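Local atomic coordinates of Ulp1-like SUMO protease (Chaetomium thermophilum, PDB entry 6DG4), a protein that probably acts as a deSUMOylating cysteine protease of the Ulp1-like C48 family, represented here by its C-terminal catalytic domain. Residues A[9-14]-A[206-211]; A[232-237]-A[246-251]. All coordinates share one frame; numbering follows the deposited sequence.

Contact 1 of 2, residues A[9-14]-A[206-211]; sequences RQLITP and TITNAI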
ATOM      1  N   ARG A   9       0.544   4.421 -19.150  1.00 12.86           N
ATOM      2  CA  ARG A   9      -0.434   5.468 -19.412  1.00 12.89           C
ATOM      3  C   ARG A   9      -0.571   6.286 -18.133  1.00 11.33           C
ATOM      4  O   ARG A   9      -0.007   5.942 -17.092  1.00 12.17           O
ATOM      5  CB  ARG A   9      -1.770   4.905 -19.922  1.00 15.19           C
ATOM      6  CG  ARG A   9      -2.369   3.779 -19.109  1.00 16.27           C
ATOM      7  CD  ARG A   9      -3.100   4.267 -17.871  1.00 16.78           C
ATOM      8  NE  ARG A   9      -3.796   3.164 -17.214  1.00 17.06           N
ATOM      9  CZ  ARG A   9      -4.332   3.223 -16.000  1.00 15.97           C
ATOM     10  NH1 ARG A   9      -4.270   4.344 -15.290  1.00 17.31           N
ATOM     11  NH2 ARG A   9      -4.920   2.149 -15.493  1.00 17.67           N
ATOM     12  N   GLN A  10      -1.301   7.394 -18.228  1.00 10.86           N
ATOM     13  CA  GLN A  10      -1.492   8.281 -17.086  1.00 11.00           C
ATOM     14  C   GLN A  10      -2.048   7.518 -15.889  1.00  9.99           C
ATOM     15  O   GLN A  10      -3.092   6.864 -15.979  1.00 10.89           O
ATOM     16  CB  GLN A  10      -2.469   9.391 -17.488  1.00 12.16           C
ATOM     17  CG  GLN A  10      -2.595  10.505 -16.469  1.00 12.87           C
ATOM     18  CD  GLN A  10      -1.461  11.491 -16.558  1.00 14.50           C
ATOM     19  OE1 GLN A  10      -1.160  12.000 -17.637  1.00 15.13           O
ATOM     20  NE2 GLN A  10      -0.808  11.756 -15.427  1.00 15.72           N
ATOM     21  N   LEU A  11      -1.364   7.640 -14.748  1.00 10.43           N
ATOM     22  CA  LEU A  11      -1.719   6.837 -13.582  1.00 10.16           C
ATOM     23  C   LEU A  11      -3.046   7.278 -12.973  1.00  9.97           C
ATOM     24  O   LEU A  11      -3.878   6.439 -12.612  1.00 11.71           O
ATOM     25  CB  LEU A  11      -0.610   6.904 -12.531  1.00 11.29           C
ATOM     26  CG  LEU A  11      -0.875   6.114 -11.243  1.00 12.17           C
ATOM     27  CD1 LEU A  11      -0.937   4.619 -11.526  1.00 16.45           C
ATOM     28  CD2 LEU A  11       0.175   6.422 -10.190  1.00 12.12           C
ATOM     29  N   ILE A  12      -3.243   8.584 -12.814  1.00  9.22           N
ATOM     30  CA  ILE A  12      -4.411   9.131 -12.130  1.00  8.59           C
ATOM     31  C   ILE A  12      -5.212   9.908 -13.158  1.00 10.11           C
ATOM     32  O   ILE A  12      -4.785  10.981 -13.605  1.00 11.76           O
ATOM     33  CB  ILE A  12      -4.016  10.028 -10.952  1.00  8.90           C
ATOM     34  CG1 ILE A  12      -3.106   9.263  -9.991  1.00  9.38           C
ATOM     35  CG2 ILE A  12      -5.256  10.536 -10.237  1.00  9.55           C
ATOM     36  CD1 ILE A  12      -2.553  10.109  -8.866  1.00 10.32           C
ATOM     37  N   THR A  13      -6.370   9.368 -13.533  1.00  9.57           N
ATOM     38  CA  THR A  13      -7.193   9.900 -14.606  1.00 10.04           C
ATOM     39  C   THR A  13      -8.625  10.110 -14.136  1.00 10.09           C
ATOM     40  O   THR A  13      -9.093   9.435 -13.218  1.00  9.90           O
ATOM     41  CB  THR A  13      -7.204   8.919 -15.788  1.00 11.85           C
ATOM     42  OG1 THR A  13      -7.497   7.603 -15.309  1.00 13.49           O
ATOM     43  CG2 THR A  13      -5.869   8.883 -16.494  1.00 12.61           C
ATOM     44  N   PRO A  14      -9.351  11.030 -14.762  1.00 10.78           N
ATOM     45  CA  PRO A  14     -10.731  11.291 -14.337  1.00 10.82           C
ATOM     46  C   PRO A  14     -11.648  10.097 -14.571  1.00  9.70           C
ATOM     47  O   PRO A  14     -11.485   9.332 -15.524  1.00 11.13           O
ATOM     48  CB  PRO A  14     -11.142  12.493 -15.201  1.00 12.77           C
ATOM     49  CG  PRO A  14     -10.190  12.473 -16.366  1.00 15.19           C
ATOM     50  CD  PRO A  14      -8.910  11.938 -15.833  1.00 12.96           C
ATOM     51  N   THR A 206       0.732   7.303   0.410  1.00  7.65           N
ATOM     52  CA  THR A 206       1.097   5.945   0.815  1.00  8.09           C
ATOM     53  C   THR A 206       0.448   4.911  -0.102  1.00  7.48           C
ATOM     54  O   THR A 206       1.117   3.992  -0.590  1.00  8.16           O
ATOM     55  CB  THR A 206       0.706   5.740   2.283  1.00  8.37           C
ATOM     56  OG1 THR A 206       1.526   6.568   3.118  1.00  9.27           O
ATOM     57  CG2 THR A 206       0.868   4.301   2.743  1.00  8.50           C
ATOM     58  N   ILE A 207      -0.855   5.048  -0.361  1.00  7.50           N
ATOM     59  CA  ILE A 207      -1.537   4.111  -1.251  1.00  7.12           C
ATOM     60  C   ILE A 207      -0.952   4.186  -2.657  1.00  6.65           C
ATOM     61  O   ILE A 207      -0.739   3.163  -3.321  1.00  7.91           O
ATOM     62  CB  ILE A 207      -3.051   4.397  -1.268  1.00  7.81           C
ATOM     63  CG1 ILE A 207      -3.703   4.038   0.066  1.00  8.06           C
ATOM     64  CG2 ILE A 207      -3.730   3.636  -2.411  1.00  9.32           C
ATOM     65  CD1 ILE A 207      -5.096   4.636   0.234  1.00  7.82           C
ATOM     66  N   THR A 208      -0.728   5.402  -3.156  1.00  6.67           N
ATOM     67  CA  THR A 208      -0.307   5.557  -4.544  1.00  7.11           C
ATOM     68  C   THR A 208       1.111   5.039  -4.738  1.00  7.73           C
ATOM     69  O   THR A 208       1.410   4.401  -5.755  1.00  7.92           O
ATOM     70  CB  THR A 208      -0.451   7.018  -4.973  1.00  7.99           C
ATOM     71  OG1 THR A 208      -1.805   7.445  -4.768  1.00  8.63           O
ATOM     72  CG2 THR A 208      -0.122   7.187  -6.445  1.00  9.30           C
ATOM     73  N   ASN A 209       1.995   5.295  -3.769  1.00  7.63           N
ATOM     74  CA  ASN A 209       3.339   4.735  -3.829  1.00  7.49           C
ATOM     75  C   ASN A 209       3.302   3.215  -3.768  1.00  7.99           C
ATOM     76  O   ASN A 209       4.125   2.542  -4.398  1.00  9.07           O
ATOM     77  CB  ASN A 209       4.207   5.308  -2.710  1.00  8.03           C
ATOM     78  CG  ASN A 209       4.615   6.738  -2.982  1.00  8.10           C
ATOM     79  OD1 ASN A 209       4.648   7.175  -4.131  1.00  8.75           O
ATOM     80  ND2 ASN A 209       4.919   7.477  -1.929  1.00  8.86           N
ATOM     81  N   ALA A 210       2.359   2.656  -3.006  1.00  7.30           N
ATOM     82  CA  ALA A 210       2.214   1.206  -2.950  1.00  8.34           C
ATOM     83  C   ALA A 210       1.769   0.641  -4.295  1.00  8.45           C
ATOM     84  O   ALA A 210       2.268  -0.407  -4.724  1.00  9.08           O
ATOM     85  CB  ALA A 210       1.247   0.814  -1.831  1.00  8.26           C
ATOM     86  N   ILE A 211       0.840   1.319  -4.982  1.00  8.42           N
ATOM     87  CA  ILE A 211       0.455   0.883  -6.321  1.00  8.40           C
ATOM     88  C   ILE A 211       1.680   0.856  -7.221  1.00  8.48           C
ATOM     89  O   ILE A 211       1.947  -0.126  -7.921  1.00  9.02           O
ATOM     90  CB  ILE A 211      -0.630   1.799  -6.915  1.00  9.04           C
ATOM     91  CG1 ILE A 211      -1.941   1.724  -6.133  1.00  9.32           C
ATOM     92  CG2 ILE A 211      -0.863   1.434  -8.385  1.00 10.52           C
ATOM     93  CD1 ILE A 211      -2.972   2.753  -6.586  1.00 11.71           C
TER

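Contact 2 of 2, residues A[232-237]-A[246-251]; sequences RQRIAA and GDFTLD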
ATOM      1  N   ARG A 232      -8.334  10.330  -4.635  1.00  7.85           N
ATOM      2  CA  ARG A 232      -9.268   9.921  -3.591  1.00  7.75           C
ATOM      3  C   ARG A 232     -10.544   9.344  -4.192  1.00  8.09           C
ATOM      4  O   ARG A 232     -11.076   8.346  -3.695  1.00  8.50           O
ATOM      5  CB  ARG A 232      -9.600  11.102  -2.680  1.00  8.60           C
ATOM      6  CG  ARG A 232      -8.426  11.582  -1.859  1.00  8.86           C
ATOM      7  CD  ARG A 232      -8.688  12.982  -1.327  1.00  8.02           C
ATOM      8  NE  ARG A 232      -7.554  13.471  -0.551  1.00  8.88           N
ATOM      9  CZ  ARG A 232      -7.408  13.294   0.757  1.00  8.17           C
ATOM     10  NH1 ARG A 232      -8.325  12.632   1.448  1.00  9.26           N
ATOM     11  NH2 ARG A 232      -6.327  13.756   1.371  1.00  9.77           N
ATOM     12  N   GLN A 233     -11.066   9.983  -5.246  1.00  8.64           N
ATOM     13  CA  GLN A 233     -12.261   9.474  -5.906  1.00  9.33           C
ATOM     14  C   GLN A 233     -11.997   8.119  -6.543  1.00  8.25           C
ATOM     15  O   GLN A 233     -12.858   7.231  -6.510  1.00  8.81           O
ATOM     16  CB  GLN A 233     -12.718  10.434  -6.998  1.00 12.23           C
ATOM     17  CG  GLN A 233     -13.197  11.756  -6.533  1.00 17.39           C
ATOM     18  CD  GLN A 233     -13.778  12.536  -7.694  1.00 25.91           C
ATOM     19  OE1 GLN A 233     -14.973  12.838  -7.738  1.00 33.09           O
ATOM     20  NE2 GLN A 233     -12.936  12.836  -8.661  1.00 28.53           N
ATOM     21  N   ARG A 234     -10.818   7.954  -7.151  1.00  8.30           N
ATOM     22  CA  ARG A 234     -10.483   6.685  -7.786  1.00  7.98           C
ATOM     23  C   ARG A 234     -10.342   5.576  -6.755  1.00  7.80           C
ATOM     24  O   ARG A 234     -10.805   4.452  -6.980  1.00  8.63           O
ATOM     25  CB  ARG A 234      -9.200   6.836  -8.600  1.00  7.77           C
ATOM     26  CG  ARG A 234      -9.338   7.817  -9.771  1.00  9.81           C
ATOM     27  CD  ARG A 234      -8.097   7.820 -10.672  1.00 10.35           C
ATOM     28  NE  ARG A 234      -7.890   6.479 -11.200  1.00 12.80           N
ATOM     29  CZ  ARG A 234      -8.596   5.931 -12.186  1.00 13.30           C
ATOM     30  NH1 ARG A 234      -9.548   6.607 -12.819  1.00 11.92           N
ATOM     31  NH2 ARG A 234      -8.351   4.682 -12.533  1.00 17.21           N
ATOM     32  N   ILE A 235      -9.702   5.869  -5.618  1.00  8.10           N
ATOM     33  CA  ILE A 235      -9.603   4.884  -4.545  1.00  7.32           C
ATOM     34  C   ILE A 235     -10.991   4.492  -4.068  1.00  8.04           C
ATOM     35  O   ILE A 235     -11.281   3.310  -3.848  1.00  8.26           O
ATOM     36  CB  ILE A 235      -8.739   5.435  -3.395  1.00  8.05           C
ATOM     37  CG1 ILE A 235      -7.278   5.560  -3.833  1.00  8.78           C
ATOM     38  CG2 ILE A 235      -8.847   4.539  -2.153  1.00  8.94           C
ATOM     39  CD1 ILE A 235      -6.468   6.475  -2.930  1.00 10.56           C
ATOM     40  N   ALA A 236     -11.877   5.478  -3.904  1.00  7.70           N
ATOM     41  CA  ALA A 236     -13.246   5.186  -3.494  1.00  8.26           C
ATOM     42  C   ALA A 236     -13.924   4.249  -4.486  1.00  8.26           C
ATOM     43  O   ALA A 236     -14.581   3.277  -4.094  1.00  8.89           O
ATOM     44  CB  ALA A 236     -14.040   6.486  -3.359  1.00  9.24           C
ATOM     45  N   ALA A 237     -13.777   4.531  -5.785  1.00  7.48           N
ATOM     46  CA  ALA A 237     -14.372   3.675  -6.805  1.00  7.42           C
ATOM     47  C   ALA A 237     -13.820   2.254  -6.736  1.00  7.40           C
ATOM     48  O   ALA A 237     -14.573   1.281  -6.864  1.00  8.28           O
ATOM     49  CB  ALA A 237     -14.141   4.276  -8.192  1.00  8.43           C
ATOM     50  N   GLY A 246     -11.837  -5.682 -13.347  1.00 13.09           N
ATOM     51  CA  GLY A 246     -12.876  -5.121 -14.191  1.00 13.58           C
ATOM     52  C   GLY A 246     -12.438  -3.768 -14.705  1.00 11.87           C
ATOM     53  O   GLY A 246     -11.358  -3.627 -15.285  1.00 12.77           O
ATOM     54  N   ASP A 247     -13.263  -2.744 -14.468  1.00 11.24           N
ATOM     55  CA  ASP A 247     -12.920  -1.415 -14.950  1.00 10.41           C
ATOM     56  C   ASP A 247     -11.601  -0.933 -14.365  1.00 10.73           C
ATOM     57  O   ASP A 247     -10.929  -0.095 -14.973  1.00 11.43           O
ATOM     58  CB  ASP A 247     -14.001  -0.404 -14.574  1.00 12.56           C
ATOM     59  CG  ASP A 247     -15.256  -0.542 -15.395  1.00 13.65           C
ATOM     60  OD1 ASP A 247     -15.450  -1.552 -16.102  1.00 13.63           O
ATOM     61  OD2 ASP A 247     -16.057   0.404 -15.327  1.00 17.60           O
ATOM     62  N   PHE A 248     -11.225  -1.435 -13.189  1.00  9.63           N
ATOM     63  CA  PHE A 248     -10.054  -0.940 -12.472  1.00  9.50           C
ATOM     64  C   PHE A 248      -8.913  -1.946 -12.434  1.00 10.09           C
ATOM     65  O   PHE A 248      -8.020  -1.833 -11.592  1.00 11.86           O
ATOM     66  CB  PHE A 248     -10.452  -0.445 -11.078  1.00  9.45           C
ATOM     67  CG  PHE A 248     -11.474   0.655 -11.126  1.00  9.73           C
ATOM     68  CD1 PHE A 248     -11.189   1.834 -11.789  1.00 12.70           C
ATOM     69  CD2 PHE A 248     -12.727   0.500 -10.567  1.00 11.19           C
ATOM     70  CE1 PHE A 248     -12.123   2.844 -11.879  1.00 12.29           C
ATOM     71  CE2 PHE A 248     -13.665   1.512 -10.655  1.00 12.30           C
ATOM     72  CZ  PHE A 248     -13.364   2.678 -11.313  1.00 11.52           C
ATOM     73  N   THR A 249      -8.894  -2.906 -13.351  1.00 10.66           N
ATOM     74  CA  THR A 249      -7.707  -3.731 -13.476  1.00 12.15           C
ATOM     75  C   THR A 249      -6.484  -2.849 -13.716  1.00 11.94           C
ATOM     76  O   THR A 249      -6.561  -1.788 -14.345  1.00 15.12           O
ATOM     77  CB  THR A 249      -7.857  -4.751 -14.602  1.00 13.60           C
ATOM     78  OG1 THR A 249      -6.684  -5.575 -14.629  1.00 14.28           O
ATOM     79  CG2 THR A 249      -8.036  -4.072 -15.953  1.00 16.08           C
ATOM     80  N   LEU A 250      -5.353  -3.288 -13.174  1.00 12.34           N
ATOM     81  CA  LEU A 250      -4.076  -2.617 -13.372  1.00 12.63           C
ATOM     82  C   LEU A 250      -3.290  -3.215 -14.539  1.00 13.87           C
ATOM     83  O   LEU A 250      -2.117  -2.875 -14.716  1.00 15.78           O
ATOM     84  CB  LEU A 250      -3.266  -2.641 -12.066  1.00 13.00           C
ATOM     85  CG  LEU A 250      -3.891  -1.875 -10.887  1.00 12.40           C
ATOM     86  CD1 LEU A 250      -3.232  -2.241  -9.560  1.00 12.96           C
ATOM     87  CD2 LEU A 250      -3.834  -0.361 -11.096  1.00 15.14           C
ATOM     88  N   ASP A 251      -3.932  -4.059 -15.361  1.00 14.36           N
ATOM     89  CA  ASP A 251      -3.239  -4.768 -16.434  1.00 15.96           C
ATOM     90  C   ASP A 251      -2.489  -3.830 -17.378  1.00 17.00           C
ATOM     91  O   ASP A 251      -1.401  -4.166 -17.857  1.00 17.91           O
ATOM     92  CB  ASP A 251      -4.235  -5.592 -17.256  1.00 17.58           C
ATOM     93  CG  ASP A 251      -4.628  -6.905 -16.591  1.00 20.36           C
ATOM     94  OD1 ASP A 251      -4.074  -7.279 -15.528  1.00 18.99           O
ATOM     95  OD2 ASP A 251      -5.515  -7.574 -17.160  1.00 22.43           O
TER

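Contact 1 of 2, residues A[9-14]-A[206-211]
Leu11 meets Thr208 and Ile211 where the N-terminal loop segment 9-14 passes over one face of helix 202-215, a helix buried inside the Ulp1-type catalytic domain. Along the segment, Arg9 comes first and works on the local backbone: its NH1 donates to Gln10 O at 2.9 Å, in the guanidinium plane, and the bond is nearly straight (166° at the hydrogen), although the donor is tilted 25° from the carbonyl plane. NE of the same guanidinium forms a salt bridge with Asp252, so one side chain ties the start of the chain to its end. Leu11 follows and carries the contact. With CG anti to the backbone N (chi1 179°), its fork is directed at the helix. CD2 lies 3.8 Å from Thr208 CG2, methyl against methyl, the two side chains running alongside each other and pointing opposite ways. The other prong, CD1, reaches toward the next turn of the helix, 4.5 Å from Ile211 CG2, a looser apolar approach. Ile12 then turns its side chain to helix 228-241, where it packs on Leu230 and Gln231. Thr208 illustrates how a threonine can serve two environments at once: OG1 is held by Val204 O, one turn earlier in its own helix, and by Gln231 NE2, while CG2 is offered to the leucine. Since the hydroxyl's bonds run to partners outside the two segments, only apolar groups meet between them, and the leucine fork packs on two residues about one turn apart.

Contact 2 of 2, residues A[232-237]-A[246-251]
The C-terminal tail of the catalytic domain folds back on its last helix here, setting the Phe248 ring between Ala237 of helix 228-241 and Trp19 of helix 17-27. The far end of the ring does the touching: CZ lies 3.6 Å from Ala237 CB and CE2 3.7 Å from the same methyl, which approaches the ring obliquely. CG stands anti to the carbonyl carbon of Phe248 (chi1 -59°), a rotation that carries the ring from the tail toward the helix. Arg234, one turn earlier in the helix, bends its chain at CG-CD and brings NH2 to 4.1 Å from Phe248 CD1. The guanidinium and ring planes are 78° apart and the approach is oblique; the polar end is used at NH1, which bonds to Thr13 O. One face of the ring is covered from within the tail by Asp247 CB, 4.2 Å above its centre. Trp19 meets the ring at a steep angle and also bonds through NE1 to Asp247 OD2. Beyond Phe248, Thr249 OG1 accepts from Asp251 N at 3.2 Å (150° at the hydrogen), an ST turn that shapes the outgoing chain. A serine in place of Phe248 would probably open a gap beside the Ala237 methyl and leave Trp19 without its ring partner. A segment without regular structure thus joins a helix mainly through one ring on an alanine methyl, with an arginine at the side and no polar bond between the two segments.

Both contacts lie on the same side of the chain's centre, about 9 Å apart between their centres, and both are buried, contact 1 somewhat deeper (about 11 Å from the centre of the chain against 14 Å). In each, a terminal segment without regular structure covers a helix, and the helices 202-215 and 228-241 are consecutive and pack together, Ile207 CD1 lying 3.9 Å from Ile235 CD1. The chemistry follows position: contact 1 is aliphatic throughout, methyl on methyl, whereas contact 2 sets an aromatic ring on alanine and admits a partly exposed arginine at its border. That arginine ties the two together, through a probable hydrogen bond to Thr13 O and packing on Ile12.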